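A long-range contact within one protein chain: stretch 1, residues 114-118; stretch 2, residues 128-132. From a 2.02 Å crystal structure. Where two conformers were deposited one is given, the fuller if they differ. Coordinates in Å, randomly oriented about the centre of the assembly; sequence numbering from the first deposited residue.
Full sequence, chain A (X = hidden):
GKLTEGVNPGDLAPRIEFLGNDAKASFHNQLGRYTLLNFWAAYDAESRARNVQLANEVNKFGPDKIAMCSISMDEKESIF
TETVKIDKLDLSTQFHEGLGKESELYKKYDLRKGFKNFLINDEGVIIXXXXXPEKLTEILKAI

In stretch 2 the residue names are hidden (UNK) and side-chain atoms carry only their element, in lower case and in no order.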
ATOM      1  N   GLY A 114      11.362  -0.537   8.270  1.00 48.83           N
ATOM      2  CA  GLY A 114      10.098  -1.143   8.667  1.00 46.94           C
ATOM      3  C   GLY A 114       9.001  -1.020   7.629  1.00 47.12           C
ATOM      4  O   GLY A 114       9.048  -0.148   6.754  1.00 45.34           O
ATOM      5  N   PHE A 115       7.999  -1.905   7.728  1.00 42.16           N
ATOM      6  CA  PHE A 115       6.836  -1.911   6.855  1.00 39.61           C
ATOM      7  C   PHE A 115       6.010  -0.674   7.140  1.00 44.31           C
ATOM      8  O   PHE A 115       5.817  -0.302   8.294  1.00 47.64           O
ATOM      9  CB  PHE A 115       6.034  -3.193   7.031  1.00 40.89           C
ATOM     10  CG  PHE A 115       6.777  -4.365   6.450  1.00 43.95           C
ATOM     11  CD1 PHE A 115       7.150  -4.379   5.112  1.00 47.63           C
ATOM     12  CD2 PHE A 115       7.129  -5.443   7.243  1.00 48.13           C
ATOM     13  CE1 PHE A 115       7.841  -5.465   4.573  1.00 50.74           C
ATOM     14  CE2 PHE A 115       7.810  -6.532   6.702  1.00 53.38           C
ATOM     15  CZ  PHE A 115       8.165  -6.535   5.373  1.00 51.26           C
ATOM     16  N   LYS A 116       5.595  -0.010   6.080  1.00 37.17           N
ATOM     17  CA  LYS A 116       4.954   1.284   6.113  1.00 36.26           C
ATOM     18  C   LYS A 116       3.817   1.330   5.091  1.00 36.36           C
ATOM     19  O   LYS A 116       3.727   0.456   4.227  1.00 34.34           O
ATOM     20  CB  LYS A 116       6.077   2.294   5.733  1.00 41.08           C
ATOM     21  CG  LYS A 116       5.852   3.770   6.030  1.00 66.40           C
ATOM     22  CD  LYS A 116       7.184   4.527   6.049  1.00 77.51           C
ATOM     23  CE  LYS A 116       7.028   6.026   6.157  1.00 83.27           C
ATOM     24  NZ  LYS A 116       8.299   6.743   5.849  1.00 85.89           N
ATOM     25  N   ASN A 117       2.947   2.338   5.203  1.00 31.13           N
ATOM     26  CA  ASN A 117       1.895   2.619   4.246  1.00 29.22           C
ATOM     27  C   ASN A 117       1.987   4.099   3.843  1.00 32.62           C
ATOM     28  O   ASN A 117       2.587   4.916   4.553  1.00 32.86           O
ATOM     29  CB  ASN A 117       0.493   2.233   4.743  1.00 31.15           C
ATOM     30  CG  ASN A 117      -0.174   3.151   5.744  1.00 45.42           C
ATOM     31  OD1 ASN A 117      -0.150   4.393   5.654  1.00 36.17           O
ATOM     32  ND2 ASN A 117      -0.909   2.545   6.651  1.00 40.81           N
ATOM     33  N   PHE A 118       1.435   4.419   2.688  1.00 27.75           N
ATOM     34  CA  PHE A 118       1.458   5.765   2.137  1.00 26.69           C
ATOM     35  C   PHE A 118       0.143   6.067   1.465  1.00 30.43           C
ATOM     36  O   PHE A 118      -0.363   5.252   0.699  1.00 30.70           O
ATOM     37  CB  PHE A 118       2.602   5.908   1.092  1.00 27.59           C
ATOM     38  CG  PHE A 118       3.975   5.508   1.571  1.00 29.42           C
ATOM     39  CD1 PHE A 118       4.405   4.187   1.479  1.00 31.52           C
ATOM     40  CD2 PHE A 118       4.817   6.435   2.164  1.00 32.86           C
ATOM     41  CE1 PHE A 118       5.648   3.805   1.969  1.00 33.15           C
ATOM     42  CE2 PHE A 118       6.084   6.058   2.616  1.00 37.39           C
ATOM     43  CZ  PHE A 118       6.499   4.749   2.494  1.00 34.47           C
ATOM     44  N   UNK A 128       0.255  11.529   2.978  1.00 29.90           N
ATOM     45  CA  UNK A 128       0.257  11.006   4.347  1.00 30.41           C
ATOM     46  C   UNK A 128       1.049   9.696   4.406  1.00 35.93           C
ATOM     47  O   UNK A 128       1.137   8.983   3.416  1.00 32.84           O
ATOM     48  c   UNK A 128      -1.168  10.787   4.854  1.00 31.07           C
ATOM     49  N   UNK A 129       1.634   9.399   5.568  1.00 36.18           N
ATOM     50  CA  UNK A 129       2.438   8.197   5.790  1.00 36.54           C
ATOM     51  C   UNK A 129       1.938   7.512   7.039  1.00 38.93           C
ATOM     52  O   UNK A 129       1.440   8.201   7.928  1.00 40.44           O
ATOM     53  c   UNK A 129       3.915   8.576   5.943  1.00 38.68           C
ATOM     54  N   UNK A 130       2.039   6.178   7.102  1.00 34.01           N
ATOM     55  CA  UNK A 130       1.608   5.331   8.239  1.00 35.78           C
ATOM     56  C   UNK A 130       0.252   5.759   8.759  1.00 38.80           C
ATOM     57  O   UNK A 130       0.139   6.110   9.922  1.00 38.43           O
ATOM     58  c   UNK A 130       2.641   5.366   9.386  1.00 42.25           C
ATOM     59  o   UNK A 130       4.161   3.690   8.613  1.00 74.20           O
ATOM     60  n   UNK A 130       4.953   5.782   8.891  1.00 60.71           N
ATOM     61  c   UNK A 130       3.990   4.871   8.952  1.00 73.50           C
ATOM     62  N   UNK A 131      -0.760   5.772   7.879  1.00 34.52           N
ATOM     63  CA  UNK A 131      -2.096   6.188   8.259  0.50 35.07           C
ATOM     64  C   UNK A 131      -2.800   4.994   8.951  1.00 38.76           C
ATOM     65  O   UNK A 131      -2.570   3.831   8.580  1.00 35.77           O
ATOM     66  c   UNK A 131      -3.510   5.673   6.176  0.50 38.00           C
ATOM     67  c   UNK A 131      -3.888   7.792   7.451  0.50 40.28           C
ATOM     68  c   UNK A 131      -2.866   6.759   7.031  0.50 38.77           C
ATOM     69  N   UNK A 132      -3.609   5.295   9.960  1.00 37.31           N
ATOM     70  CA  UNK A 132      -4.389   4.320  10.702  1.00 37.61           C
ATOM     71  C   UNK A 132      -5.710   4.186   9.967  1.00 41.77           C
ATOM     72  O   UNK A 132      -6.053   5.119   9.225  1.00 42.13           O
ATOM     73  o   UNK A 132      -5.345   6.024  12.149  1.00 40.50           O
ATOM     74  c   UNK A 132      -4.615   4.792  12.154  1.00 43.28           C
ATOM     75  c   UNK A 132      -3.345   4.874  12.963  1.00 43.20           C
TER

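Position 128 carries a single side-chain atom, a carbon bonded to CA, with nothing beyond it. That carbon points sideways and stays out of contact with stretch 1, so the backbone makes the contact here: the carbonyl O of 128 lies 3.5 Å from CA of Phe-118, in a CA-H...O contact. A lone CB means alanine, Ala-128. Its extended backbone angles suit a strand, and its methyl takes no part in the contact, which here is made by main-chain atoms.

Position 129 again has one side-chain carbon and no more. It pairs with Phe-118 as a non-hydrogen-bonded antiparallel pair, the two CA atoms 4.5 Å apart, and both side chains stand on the same face of the sheet. There the carbon makes an apolar contact, CB of 129 lying 4.4 Å from CD2 of Phe-118 at an oblique angle to the ring. The extended aliphatic chain of Lys-116 also reaches it, with CE of Lys-116 4.0 Å from CB of 129. A side chain of one carbon is again alanine, Ala-129, and a methyl is enough to touch both neighbours.

Position 130 has four side-chain atoms: a carbon on CA, then a second carbon that carries one oxygen and one nitrogen. Although its CA-to-CB bond points away from stretch 1, the chi1 m rotamer brings the end of the side chain nearer, and the side-chain oxygen of 130 comes within 3.1 Å of CG of Lys-116. This flat, short amide is that of asparagine, Asn-130. The backbone has left the strand, with phi and psi of 44° and 57°, a left-handed conformation that asparagine tolerates better than most residues with a side chain. The firmer link is in the backbone, where N of Asn-130 donates to O of Asn-117 at 2.9 Å.

Position 131 has three side-chain carbons, the first carrying the other two, with no oxygen or nitrogen. One of the outer carbons of 131 lies 3.6 Å from OD1 of Asn-117. Branching at CB with carbon alone identifies valine, Val-131. It is buried, a fitting place for a compact apolar group. The polar contacts fall to its backbone, whose N and O both face the Asn-117 amide.

Position 132 has a first carbon that bears one oxygen and one carbon. It points away and does not touch stretch 1. The pattern is that of threonine, Thr-132. It occupies the N-cap position before a helix, and its hydroxyl caps a backbone N just past the stretch, a role for which a short hydroxyl side chain is well suited.

The contact turns on Asn-117. Where the strand pairing gives out, its p rotamer lets the side-chain amide continue the work of a backbone: OD1 of Asn-117 accepts from N of Val-131 at 2.7 Å, and ND2 of Asn-117 donates to O of Val-131 at 2.9 Å. With its carbonyl holding Asn-130, one residue thus secures the turn after the strand, while Phe-118 and Ala-129 pack as an apolar pair and the aliphatic part of Lys-116 touches the methyl.

Stretch 2 128-132: AANVT
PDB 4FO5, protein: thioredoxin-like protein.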